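Local coordinates for protein P450 epoxidase (Sorangium cellulosum, PDB 1Q5D) that is a haem-binding protein of the cytochrome P450 family with a mainly helical fold and a pocket for EPB beside the haem, at residues S70-E75 with E79-I84; D89-G94 with R181-G186; G186-V191 with M325-I330; A207-V212 with E243-V248. One frame throughout, in Å; residues are numbered along the deposited sequence.

Interaction 1: residues S70-E75 with E79-I84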
# COMPACT_ATOMS: atom_id res chain seq x y z
N SER A 70 3.08 17.38 -1.12
CA SER A 70 2.53 18.01 0.09
C SER A 70 1.10 18.49 -0.09
O SER A 70 0.79 19.26 -1.01
CB SER A 70 3.40 19.17 0.58
OG SER A 70 2.58 20.12 1.26
N ARG A 71 0.22 18.05 0.81
CA ARG A 71 -1.18 18.38 0.73
C ARG A 71 -1.39 19.87 1.00
O ARG A 71 -2.47 20.40 0.73
CB ARG A 71 -2.00 17.52 1.71
CG ARG A 71 -2.29 16.11 1.20
CD ARG A 71 -1.05 15.24 1.02
NE ARG A 71 -1.37 13.84 0.73
CZ ARG A 71 -0.82 13.13 -0.25
NH1 ARG A 71 0.08 13.68 -1.05
NH2 ARG A 71 -1.18 11.87 -0.43
N GLU A 72 -0.36 20.53 1.51
CA GLU A 72 -0.42 21.96 1.81
C GLU A 72 -0.40 22.81 0.53
O GLU A 72 -0.64 24.02 0.58
CB GLU A 72 0.68 22.36 2.80
CG GLU A 72 0.52 21.71 4.18
CD GLU A 72 1.56 22.17 5.20
OE1 GLU A 72 2.74 22.35 4.83
OE2 GLU A 72 1.19 22.33 6.39
N GLU A 73 -0.12 22.18 -0.60
CA GLU A 73 -0.20 22.85 -1.90
C GLU A 73 -1.62 22.79 -2.46
O GLU A 73 -1.93 23.45 -3.45
CB GLU A 73 0.78 22.23 -2.89
CG GLU A 73 2.23 22.37 -2.48
CD GLU A 73 2.87 23.65 -3.00
OE1 GLU A 73 4.11 23.75 -2.94
OE2 GLU A 73 2.13 24.55 -3.47
N TRP A 74 -2.47 22.00 -1.82
CA TRP A 74 -3.87 21.85 -2.25
C TRP A 74 -4.69 23.11 -2.00
O TRP A 74 -4.46 23.86 -1.05
CB TRP A 74 -4.50 20.68 -1.50
CG TRP A 74 -5.74 20.13 -2.09
CD1 TRP A 74 -6.16 20.23 -3.39
CD2 TRP A 74 -6.73 19.38 -1.40
NE1 TRP A 74 -7.36 19.57 -3.55
CE2 TRP A 74 -7.73 19.04 -2.34
CE3 TRP A 74 -6.88 18.94 -0.07
CZ2 TRP A 74 -8.86 18.29 -1.99
CZ3 TRP A 74 -8.01 18.21 0.27
CH2 TRP A 74 -8.98 17.90 -0.69
N GLU A 75 -5.67 23.33 -2.86
CA GLU A 75 -6.58 24.45 -2.70
C GLU A 75 -7.48 24.27 -1.47
O GLU A 75 -8.00 25.24 -0.92
CB GLU A 75 -7.43 24.61 -3.97
CG GLU A 75 -8.09 23.33 -4.44
CD GLU A 75 -8.91 23.54 -5.70
OE1 GLU A 75 -9.39 22.54 -6.28
OE2 GLU A 75 -9.08 24.71 -6.12
N GLU A 79 -9.11 23.09 5.00
CA GLU A 79 -10.07 22.08 5.37
C GLU A 79 -9.32 20.76 5.71
O GLU A 79 -9.64 20.09 6.70
CB GLU A 79 -11.09 21.94 4.23
CG GLU A 79 -11.98 20.72 4.25
CD GLU A 79 -11.29 19.52 3.68
OE1 GLU A 79 -10.98 18.62 4.48
OE2 GLU A 79 -11.05 19.47 2.45
N TYR A 80 -8.28 20.43 4.94
CA TYR A 80 -7.55 19.17 5.16
C TYR A 80 -6.72 19.15 6.44
O TYR A 80 -6.78 18.19 7.21
CB TYR A 80 -6.68 18.77 3.96
CG TYR A 80 -6.05 17.39 4.15
CD1 TYR A 80 -6.85 16.27 4.28
CD2 TYR A 80 -4.68 17.23 4.23
CE1 TYR A 80 -6.29 15.01 4.47
CE2 TYR A 80 -4.10 15.96 4.41
CZ TYR A 80 -4.92 14.86 4.53
OH TYR A 80 -4.38 13.59 4.73
N SER A 81 -5.92 20.19 6.67
CA SER A 81 -5.10 20.26 7.88
C SER A 81 -5.95 20.28 9.14
O SER A 81 -5.53 19.79 10.18
CB SER A 81 -4.19 21.50 7.85
OG SER A 81 -3.15 21.34 6.90
N SER A 82 -7.15 20.83 9.04
CA SER A 82 -8.03 20.91 10.20
C SER A 82 -8.73 19.59 10.51
O SER A 82 -9.13 19.35 11.65
CB SER A 82 -9.07 22.03 10.02
OG SER A 82 -9.99 21.72 8.97
N ALA A 83 -8.89 18.73 9.50
CA ALA A 83 -9.53 17.44 9.70
C ALA A 83 -8.61 16.51 10.49
O ALA A 83 -7.41 16.45 10.22
CB ALA A 83 -9.87 16.79 8.36
N ILE A 84 -9.18 15.78 11.44
CA ILE A 84 -8.42 14.84 12.26
C ILE A 84 -7.13 15.46 12.79
O ILE A 84 -6.03 15.11 12.37
CB ILE A 84 -8.13 13.53 11.48
CG1 ILE A 84 -9.34 13.12 10.62
CG2 ILE A 84 -7.78 12.41 12.46
CD1 ILE A 84 -10.46 12.42 11.40
O HOH W 1 -1.81 13.03 3.53
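Arg71 and Trp74 pack against Tyr80 in a short-range, partly buried contact between the loop that follows strand 67-68 and helix 77-82 of the cytochrome P450 fold. The aliphatic root of Arg71 packs obliquely on the tyrosine ring: CB is 3.7 Å from Tyr80 CD2, and CG is equally near CE2. Trp74 meets the other end of the same side chain, its CZ3 standing 4.0 Å from Tyr80 CB, which sits at the indole edge, close to the ring plane. The two side chains cross at about a right angle. With CG anti to the backbone N (chi1 -174°), Tyr80 carries its hydroxyl past Arg71 to water 1. That water donates to Tyr80 OH at 2.9 Å and accepts a weak bond from Arg71 NE. The phenol also bonds to Leu183 O, and Arg71 NH1 to Val69 O. Before these residues, Ser70 OG accepts from Glu72 N at 3.0 Å, an ST turn that opens the 3-10 segment. Arginine suits its place because its methylenes pack on an aromatic while its guanidinium reaches polar partners; Arg71 also touches the bound EPB. The chemistry implies a mainly apolar join with a water bridging a phenol and a guanidinium NE.

Interaction 2: residues D89-G94 with R181-G186. With EPB (7,11-dihydroxy-8,8,10,12,16-pentamethyl-3-[1-methyl-2-(2-methyl-thiazol-4-yl)vinyl]-4,17-dioxabicyclo[14.1.0]heptadecane-5,9-dione), chain C.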
# COMPACT_ATOMS: atom_id res chain seq x y z
N ASP A 89 0.40 16.55 12.96
CA ASP A 89 1.85 16.36 12.93
C ASP A 89 2.28 15.39 11.82
O ASP A 89 3.23 15.65 11.10
CB ASP A 89 2.34 15.84 14.28
CG ASP A 89 2.64 16.97 15.25
OD1 ASP A 89 3.05 16.67 16.39
OD2 ASP A 89 2.51 18.17 14.94
N MET A 90 1.58 14.27 11.70
CA MET A 90 1.92 13.28 10.68
C MET A 90 1.77 13.82 9.27
O MET A 90 2.52 13.46 8.36
CB MET A 90 1.08 12.02 10.82
CG MET A 90 1.61 10.91 9.94
SD MET A 90 0.61 9.43 9.91
CE MET A 90 1.00 8.76 11.52
N LYS A 91 0.78 14.70 9.08
CA LYS A 91 0.53 15.28 7.77
C LYS A 91 1.62 16.27 7.40
O LYS A 91 2.01 16.39 6.23
CB LYS A 91 -0.83 15.98 7.77
CG LYS A 91 -2.04 15.03 7.85
CD LYS A 91 -3.34 15.84 7.82
CE LYS A 91 -4.57 14.94 7.82
NZ LYS A 91 -5.84 15.73 8.02
N LYS A 92 2.13 17.00 8.39
CA LYS A 92 3.08 18.06 8.05
C LYS A 92 4.54 17.63 8.12
O LYS A 92 5.35 18.05 7.31
CB LYS A 92 2.83 19.33 8.86
CG LYS A 92 2.85 19.16 10.34
CD LYS A 92 2.34 20.45 11.00
CE LYS A 92 0.96 20.84 10.46
NZ LYS A 92 0.53 22.19 10.93
N TYR A 93 4.85 16.78 9.10
CA TYR A 93 6.21 16.27 9.27
C TYR A 93 6.40 14.87 8.68
O TYR A 93 7.48 14.32 8.71
CB TYR A 93 6.59 16.32 10.76
CG TYR A 93 6.43 17.72 11.31
CD1 TYR A 93 5.38 18.04 12.18
CD2 TYR A 93 7.29 18.74 10.93
CE1 TYR A 93 5.21 19.33 12.66
CE2 TYR A 93 7.13 20.04 11.40
CZ TYR A 93 6.08 20.33 12.26
OH TYR A 93 5.93 21.62 12.73
N GLY A 94 5.33 14.29 8.15
CA GLY A 94 5.43 12.99 7.50
C GLY A 94 5.99 13.11 6.09
O GLY A 94 6.21 14.21 5.59
N ARG A 181 -7.09 5.20 6.56
CA ARG A 181 -8.43 5.73 6.27
C ARG A 181 -8.60 7.17 6.75
O ARG A 181 -9.18 8.01 6.04
CB ARG A 181 -9.51 4.89 6.96
CG ARG A 181 -9.81 3.55 6.31
CD ARG A 181 -10.80 2.72 7.12
NE ARG A 181 -11.52 1.75 6.31
CZ ARG A 181 -11.34 0.44 6.41
NH1 ARG A 181 -10.45 -0.05 7.27
NH2 ARG A 181 -12.03 -0.38 5.63
N ALA A 182 -8.13 7.45 7.96
CA ALA A 182 -8.31 8.78 8.55
C ALA A 182 -7.59 9.84 7.74
O ALA A 182 -8.05 10.98 7.64
CB ALA A 182 -7.81 8.80 10.00
N LEU A 183 -6.44 9.48 7.18
CA LEU A 183 -5.69 10.41 6.35
C LEU A 183 -6.47 10.80 5.10
O LEU A 183 -6.14 11.78 4.42
CB LEU A 183 -4.33 9.81 5.96
CG LEU A 183 -3.26 9.85 7.06
CD1 LEU A 183 -1.98 9.12 6.60
CD2 LEU A 183 -2.95 11.26 7.56
N GLY A 184 -7.52 10.05 4.80
CA GLY A 184 -8.35 10.37 3.65
C GLY A 184 -9.49 11.33 3.93
O GLY A 184 -10.13 11.82 2.99
N VAL A 185 -9.78 11.59 5.21
CA VAL A 185 -10.91 12.44 5.60
C VAL A 185 -10.62 13.86 5.19
O VAL A 185 -9.63 14.46 5.63
CB VAL A 185 -11.19 12.39 7.13
CG1 VAL A 185 -12.30 13.41 7.52
CG2 VAL A 185 -11.61 10.99 7.57
N GLY A 186 -11.46 14.38 4.31
CA GLY A 186 -11.28 15.73 3.82
C GLY A 186 -10.40 15.79 2.58
O GLY A 186 -10.23 16.86 2.00
O16 EPB C . -3.20 3.68 2.68
C51 EPB C . -1.34 2.67 -1.65
O41 EPB C . 0.96 2.70 -0.26
C5 EPB C . -0.20 3.23 -0.88
C4 EPB C . 0.08 3.27 0.71
C16 EPB C . -3.02 4.74 2.20
O1 EPB C . -1.80 5.38 2.07
C2 EPB C . -0.48 4.77 2.61
C3 EPB C . 0.46 4.48 1.38
C20 EPB C . 0.06 5.94 3.54
C21 EPB C . -0.78 6.08 4.80
C22 EPB C . 1.15 6.70 3.23
C23 EPB C . 1.79 7.83 3.90
N26 EPB C . 1.00 8.74 4.58
C25 EPB C . 1.75 9.74 5.12
C27 EPB C . 1.08 10.79 5.91
C24 EPB C . 3.09 8.15 3.88
S1 EPB C . 3.37 9.59 4.76
C15 EPB C . -4.21 5.56 1.64
C14 EPB C . -4.21 7.11 2.00
O14 EPB C . -4.08 7.11 3.41
C13 EPB C . -5.45 8.00 1.42
C29 EPB C . -6.78 7.45 2.05
C30 EPB C . -5.33 9.44 1.91
C12 EPB C . -5.57 7.88 -0.20
O12 EPB C . -6.62 7.41 -0.74
C11 EPB C . -4.45 8.30 -1.23
C28 EPB C . -5.18 9.19 -2.27
C10 EPB C . -3.60 7.10 -1.49
O10 EPB C . -4.33 6.14 -2.32
C9 EPB C . -2.36 7.59 -2.20
C91 EPB C . -1.61 8.47 -1.31
C8 EPB C . -1.33 6.56 -2.49
C7 EPB C . -1.62 5.11 -1.92
C6 EPB C . -0.26 4.90 -1.05
O HOH W 2 -7.70 13.84 7.34
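Leu183 is met by two neighbours from helix 88-93, Met90 and Lys91, in the type I beta turn that runs from Ala182 to Val185. The apolar contacts divide between its two methyl branches. CD2 lies against the lysine chain, 3.9 Å from Lys91 CG, and the two side chains slide past each other in opposite directions. CD1 takes Met90 SD at 4.2 Å and also reaches the ligand, 3.6 Å from C27 of EPB. Polar contacts run through water. Extended beyond CG, the lysine carries its ammonium past the leucine to water 2, which accepts from Lys91 NZ at 2.7 Å and donates to Ala182 O and Val185 O, the latter also at 2.7 Å. Tyr80 O and Ala83 O bind the same nitrogen. The backbone meets the ligand too: Leu183 O is 3.5 Å from EPB C30, and Gly184, having no side chain, brings its CA to within 3.6 Å of the same methyl, C30. Lysine suits this site because its methylenes pack while its tip serves carbonyls. The chemistry implies an apolar pocket wall backed by an ammonium whose charge is probably steadied by several carbonyl oxygens and a water.

Interaction 3: residues G186-V191 with M325-I330. With EPB (7,11-dihydroxy-8,8,10,12,16-pentamethyl-3-[1-methyl-2-(2-methyl-thiazol-4-yl)vinyl]-4,17-dioxabicyclo[14.1.0]heptadecane-5,9-dione), chain C.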
# COMPACT_ATOMS: atom_id res chain seq x y z
N GLY A 186 -11.46 14.38 4.31
CA GLY A 186 -11.28 15.73 3.82
C GLY A 186 -10.40 15.79 2.58
O GLY A 186 -10.23 16.86 2.00
N LEU A 187 -9.85 14.65 2.18
CA LEU A 187 -8.94 14.58 1.03
C LEU A 187 -9.60 13.79 -0.09
O LEU A 187 -9.66 14.26 -1.21
CB LEU A 187 -7.62 13.91 1.42
CG LEU A 187 -6.47 13.89 0.38
CD1 LEU A 187 -6.84 13.07 -0.83
CD2 LEU A 187 -6.05 15.28 -0.04
N VAL A 188 -10.06 12.58 0.23
CA VAL A 188 -10.75 11.73 -0.74
C VAL A 188 -12.22 11.53 -0.34
O VAL A 188 -12.55 11.50 0.84
CB VAL A 188 -10.02 10.37 -0.94
CG1 VAL A 188 -8.59 10.58 -1.37
CG2 VAL A 188 -10.07 9.54 0.32
N PRO A 189 -13.08 11.40 -1.36
CA PRO A 189 -14.55 11.46 -1.27
C PRO A 189 -15.39 10.71 -0.21
O PRO A 189 -16.37 11.30 0.28
CB PRO A 189 -14.99 10.97 -2.67
CG PRO A 189 -13.92 11.34 -3.55
CD PRO A 189 -12.63 11.24 -2.76
N ARG A 190 -15.08 9.46 0.08
CA ARG A 190 -15.99 8.62 0.88
C ARG A 190 -15.19 7.68 1.78
O ARG A 190 -14.99 6.51 1.45
CB ARG A 190 -16.87 7.76 -0.02
CG ARG A 190 -17.85 8.54 -0.96
CD ARG A 190 -18.85 7.66 -1.67
NE ARG A 190 -19.44 8.31 -2.85
CZ ARG A 190 -20.25 7.71 -3.72
NH1 ARG A 190 -20.60 6.45 -3.54
NH2 ARG A 190 -20.72 8.38 -4.77
N VAL A 191 -14.72 8.19 2.91
CA VAL A 191 -14.02 7.36 3.87
C VAL A 191 -15.07 6.49 4.57
O VAL A 191 -16.05 7.01 5.10
CB VAL A 191 -13.25 8.22 4.88
CG1 VAL A 191 -12.63 7.37 5.99
CG2 VAL A 191 -12.18 9.02 4.17
N MET A 325 -5.80 19.38 -7.37
CA MET A 325 -5.37 18.00 -7.17
C MET A 325 -5.41 17.20 -8.47
O MET A 325 -6.27 17.41 -9.34
CB MET A 325 -6.24 17.33 -6.08
CG MET A 325 -5.79 15.91 -5.71
SD MET A 325 -6.42 15.37 -4.09
CE MET A 325 -8.06 15.06 -4.51
N VAL A 326 -4.46 16.29 -8.60
CA VAL A 326 -4.46 15.39 -9.74
C VAL A 326 -4.30 13.95 -9.27
O VAL A 326 -3.36 13.64 -8.52
CB VAL A 326 -3.29 15.72 -10.70
CG1 VAL A 326 -3.41 14.91 -11.96
CG2 VAL A 326 -3.26 17.24 -11.01
N PHE A 327 -5.22 13.08 -9.69
CA PHE A 327 -5.16 11.66 -9.43
C PHE A 327 -4.50 10.91 -10.59
O PHE A 327 -4.86 11.09 -11.75
CB PHE A 327 -6.57 11.09 -9.24
CG PHE A 327 -6.91 10.78 -7.80
CD1 PHE A 327 -7.81 11.58 -7.10
CD2 PHE A 327 -6.37 9.66 -7.17
CE1 PHE A 327 -8.15 11.28 -5.78
CE2 PHE A 327 -6.71 9.35 -5.85
CZ PHE A 327 -7.60 10.17 -5.15
N LEU A 328 -3.52 10.08 -10.25
CA LEU A 328 -2.86 9.20 -11.20
C LEU A 328 -3.62 7.90 -11.16
O LEU A 328 -3.58 7.23 -10.14
CB LEU A 328 -1.41 8.97 -10.74
CG LEU A 328 -0.42 10.08 -11.06
CD1 LEU A 328 -0.97 11.48 -10.86
CD2 LEU A 328 0.90 9.93 -10.31
N LEU A 329 -4.35 7.57 -12.23
CA LEU A 329 -5.20 6.37 -12.24
C LEU A 329 -4.39 5.09 -12.47
O LEU A 329 -4.36 4.56 -13.57
CB LEU A 329 -6.33 6.50 -13.28
CG LEU A 329 -7.49 5.49 -13.23
CD1 LEU A 329 -8.17 5.42 -11.83
CD2 LEU A 329 -8.55 5.78 -14.33
N ILE A 330 -3.78 4.59 -11.39
CA ILE A 330 -2.82 3.49 -11.49
C ILE A 330 -3.31 2.20 -12.14
O ILE A 330 -2.61 1.67 -12.99
CB ILE A 330 -2.18 3.18 -10.10
CG1 ILE A 330 -1.48 4.41 -9.51
CG2 ILE A 330 -1.24 1.98 -10.20
CD1 ILE A 330 -0.44 5.04 -10.38
O16 EPB C . -3.20 3.68 2.68
C51 EPB C . -1.34 2.67 -1.65
O41 EPB C . 0.96 2.70 -0.26
C5 EPB C . -0.20 3.23 -0.88
C4 EPB C . 0.08 3.27 0.71
C16 EPB C . -3.02 4.74 2.20
O1 EPB C . -1.80 5.38 2.07
C2 EPB C . -0.48 4.77 2.61
C3 EPB C . 0.46 4.48 1.38
C20 EPB C . 0.06 5.94 3.54
C21 EPB C . -0.78 6.08 4.80
C22 EPB C . 1.15 6.70 3.23
C23 EPB C . 1.79 7.83 3.90
N26 EPB C . 1.00 8.74 4.58
C25 EPB C . 1.75 9.74 5.12
C27 EPB C . 1.08 10.79 5.91
C24 EPB C . 3.09 8.15 3.88
S1 EPB C . 3.37 9.59 4.76
C15 EPB C . -4.21 5.56 1.64
C14 EPB C . -4.21 7.11 2.00
O14 EPB C . -4.08 7.11 3.41
C13 EPB C . -5.45 8.00 1.42
C29 EPB C . -6.78 7.45 2.05
C30 EPB C . -5.33 9.44 1.91
C12 EPB C . -5.57 7.88 -0.20
O12 EPB C . -6.62 7.41 -0.74
C11 EPB C . -4.45 8.30 -1.23
C28 EPB C . -5.18 9.19 -2.27
C10 EPB C . -3.60 7.10 -1.49
O10 EPB C . -4.33 6.14 -2.32
C9 EPB C . -2.36 7.59 -2.20
C91 EPB C . -1.61 8.47 -1.31
C8 EPB C . -1.33 6.56 -2.49
C7 EPB C . -1.62 5.11 -1.92
C6 EPB C . -0.26 4.90 -1.05
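Leu187 and Met325 meet because both send CG anti to the backbone N (chi1 -173° and -175°), and a further bend at the end of the methionine (chi3 75°) turns its methyl toward the leucine backbone. In this cytochrome P450 fold they join the loop between helices 169-182 and 195-218 to strand 325-329 of the mixed sheet. The sulfur sits near both leucine methyls, Met325 SD being 4.0 Å from Leu187 CD1 and 4.1 Å from CD2, while Met325 CE lies 3.8 Å from Leu187 O. Methionine suits this place because its unbranched, flexible thioether can follow the outline of a branched neighbour. One residue further along the loop and two along the strand, Val188 faces Phe327. The alternation of a strand turns Met325 and Phe327 to the same side of the sheet, whereas Val326 between them points elsewhere. Leu187 also packs on Trp74, and Phe327 on Val306 of strand 304-309. No hydrogen bond crosses the contact; it is made by van der Waals packing, mostly between apolar side chains. The second pair borders the ligand pocket, with Val188 CG1 3.8 Å from C28 of EPB and Phe327 CZ 3.9 Å from the same atom. A compact valine and a flat phenylalanine thus both touch that methyl, and between themselves they meet where Val188 CG1 lies at the ring edge, near its plane, 3.9 Å from Phe327 CZ.

Interaction 4: residues A207-V212 with E243-V248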
# COMPACT_ATOMS: atom_id res chain seq x y z
N ALA A 207 -0.22 6.72 21.12
CA ALA A 207 0.20 6.55 22.51
C ALA A 207 1.14 5.35 22.65
O ALA A 207 2.21 5.46 23.25
CB ALA A 207 -1.01 6.35 23.43
N LEU A 208 0.71 4.22 22.11
CA LEU A 208 1.48 2.99 22.11
C LEU A 208 2.84 3.20 21.44
O LEU A 208 3.88 2.78 21.96
CB LEU A 208 0.71 1.91 21.39
CG LEU A 208 0.87 0.48 21.89
CD1 LEU A 208 -0.13 -0.43 21.20
CD2 LEU A 208 2.28 -0.00 21.66
N LEU A 209 2.83 3.85 20.28
CA LEU A 209 4.06 4.16 19.58
C LEU A 209 4.99 4.98 20.46
O LEU A 209 6.20 4.71 20.53
CB LEU A 209 3.76 4.91 18.27
CG LEU A 209 4.99 5.36 17.47
CD1 LEU A 209 5.87 4.18 17.11
CD2 LEU A 209 4.55 6.12 16.24
N HIS A 210 4.44 5.98 21.16
CA HIS A 210 5.22 6.81 22.07
C HIS A 210 5.90 5.96 23.15
O HIS A 210 7.08 6.17 23.48
CB HIS A 210 4.32 7.88 22.70
CG HIS A 210 5.05 8.85 23.57
ND1 HIS A 210 6.01 9.72 23.08
CD2 HIS A 210 4.96 9.11 24.90
CE1 HIS A 210 6.48 10.45 24.07
NE2 HIS A 210 5.86 10.10 25.19
N GLY A 211 5.16 4.99 23.67
CA GLY A 211 5.69 4.05 24.66
C GLY A 211 6.80 3.15 24.14
O GLY A 211 7.78 2.87 24.85
N VAL A 212 6.64 2.67 22.91
CA VAL A 212 7.64 1.83 22.26
C VAL A 212 8.92 2.63 22.02
O VAL A 212 10.01 2.15 22.30
CB VAL A 212 7.12 1.26 20.90
CG1 VAL A 212 8.27 0.66 20.08
CG2 VAL A 212 6.03 0.24 21.15
N GLU A 243 9.36 14.36 12.98
CA GLU A 243 9.65 13.65 11.74
C GLU A 243 9.77 12.16 12.06
O GLU A 243 9.27 11.31 11.33
CB GLU A 243 10.95 14.16 11.11
CG GLU A 243 10.82 15.45 10.32
CD GLU A 243 12.18 16.06 9.98
OE1 GLU A 243 12.23 17.07 9.23
OE2 GLU A 243 13.20 15.54 10.46
N LEU A 244 10.47 11.86 13.15
CA LEU A 244 10.69 10.47 13.54
C LEU A 244 9.37 9.77 13.86
O LEU A 244 9.11 8.66 13.41
CB LEU A 244 11.66 10.41 14.72
CG LEU A 244 11.96 9.00 15.22
CD1 LEU A 244 13.31 8.91 15.94
CD2 LEU A 244 10.82 8.53 16.12
N VAL A 245 8.53 10.43 14.64
CA VAL A 245 7.25 9.83 15.01
C VAL A 245 6.38 9.68 13.77
O VAL A 245 5.74 8.65 13.57
CB VAL A 245 6.51 10.66 16.09
CG1 VAL A 245 5.14 10.05 16.39
CG2 VAL A 245 7.34 10.69 17.37
N ALA A 246 6.40 10.70 12.91
CA ALA A 246 5.61 10.65 11.68
C ALA A 246 6.09 9.52 10.77
O ALA A 246 5.29 8.91 10.08
CB ALA A 246 5.65 11.95 10.97
N LEU A 247 7.39 9.27 10.78
CA LEU A 247 7.99 8.23 9.93
C LEU A 247 7.57 6.83 10.33
O LEU A 247 7.17 6.01 9.48
CB LEU A 247 9.52 8.35 9.95
CG LEU A 247 10.26 7.26 9.17
CD1 LEU A 247 9.95 7.37 7.68
CD2 LEU A 247 11.78 7.32 9.40
N VAL A 248 7.69 6.54 11.61
CA VAL A 248 7.34 5.22 12.12
C VAL A 248 5.84 5.02 11.98
O VAL A 248 5.38 3.96 11.56
CB VAL A 248 7.83 5.02 13.58
CG1 VAL A 248 7.49 3.62 14.08
CG2 VAL A 248 9.33 5.25 13.66
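Leu209 reaches from helix 195-218 to Val245 and Val248 of helix 241-255, a helix-to-helix packing contact within the mainly alpha-helical part of the cytochrome P450 fold. From a CB directed toward the other helix, the side chain runs to CG, which stands anti to the backbone N (chi1 177°), an arrangement that extends the chain toward the facing helix before it forks. The fork divides the work. Branch CD2 goes to Val245, lying 4.0 Å from its CG1 and 3.9 Å from its carbonyl oxygen, so this methyl rests against the backbone of the facing helix as well as a side chain. Branch CD1 goes to Val248, where it is 4.1 Å from CB and nearer still to CG1. The two valines are three residues apart, so they stand about one helical turn from each other on the same flank, and one forked leucine can serve both. Both valines use the CG1 branch for the contact, and Leu209 crosses each of them obliquely.

The residue types fit the task. A leucine has the length to bridge the helices and two methyls to share out, while the beta-branched valines keep their bulk close to their own backbone and offer a broad surface. Leu213, one turn beyond Leu209, also packs on Val245, and Leu226 of helix 225-234 touches Val248, so a third helix joins the same apolar layer. Val248 lies about 9 Å from the haem by its side chain. Packing is tightest at Leu209 CD1 and Val248 CG1, which are 3.5 Å apart.

Interactions 1, 2 and 3, in series along the chain, form one connected region, while interaction 4 lies to one side. The centres of interactions 1 and 2 are about 8 Å apart, and each is about 13 Å from interaction 3; helices 77-82 and 88-93 are consecutive, and interactions 2 and 3 share Gly186. Interaction 4, about 14 Å from interaction 2 between centres, touches it where Gly94 meets Ala246, but stays about 16 Å from interaction 3 at the nearest atoms. Along the chain it is nested within the loop that interaction 3 closes. Interactions 1 to 3 thus bring loops, helices and the mixed sheet together round the EPB site, with interaction 4 packing helices outside it.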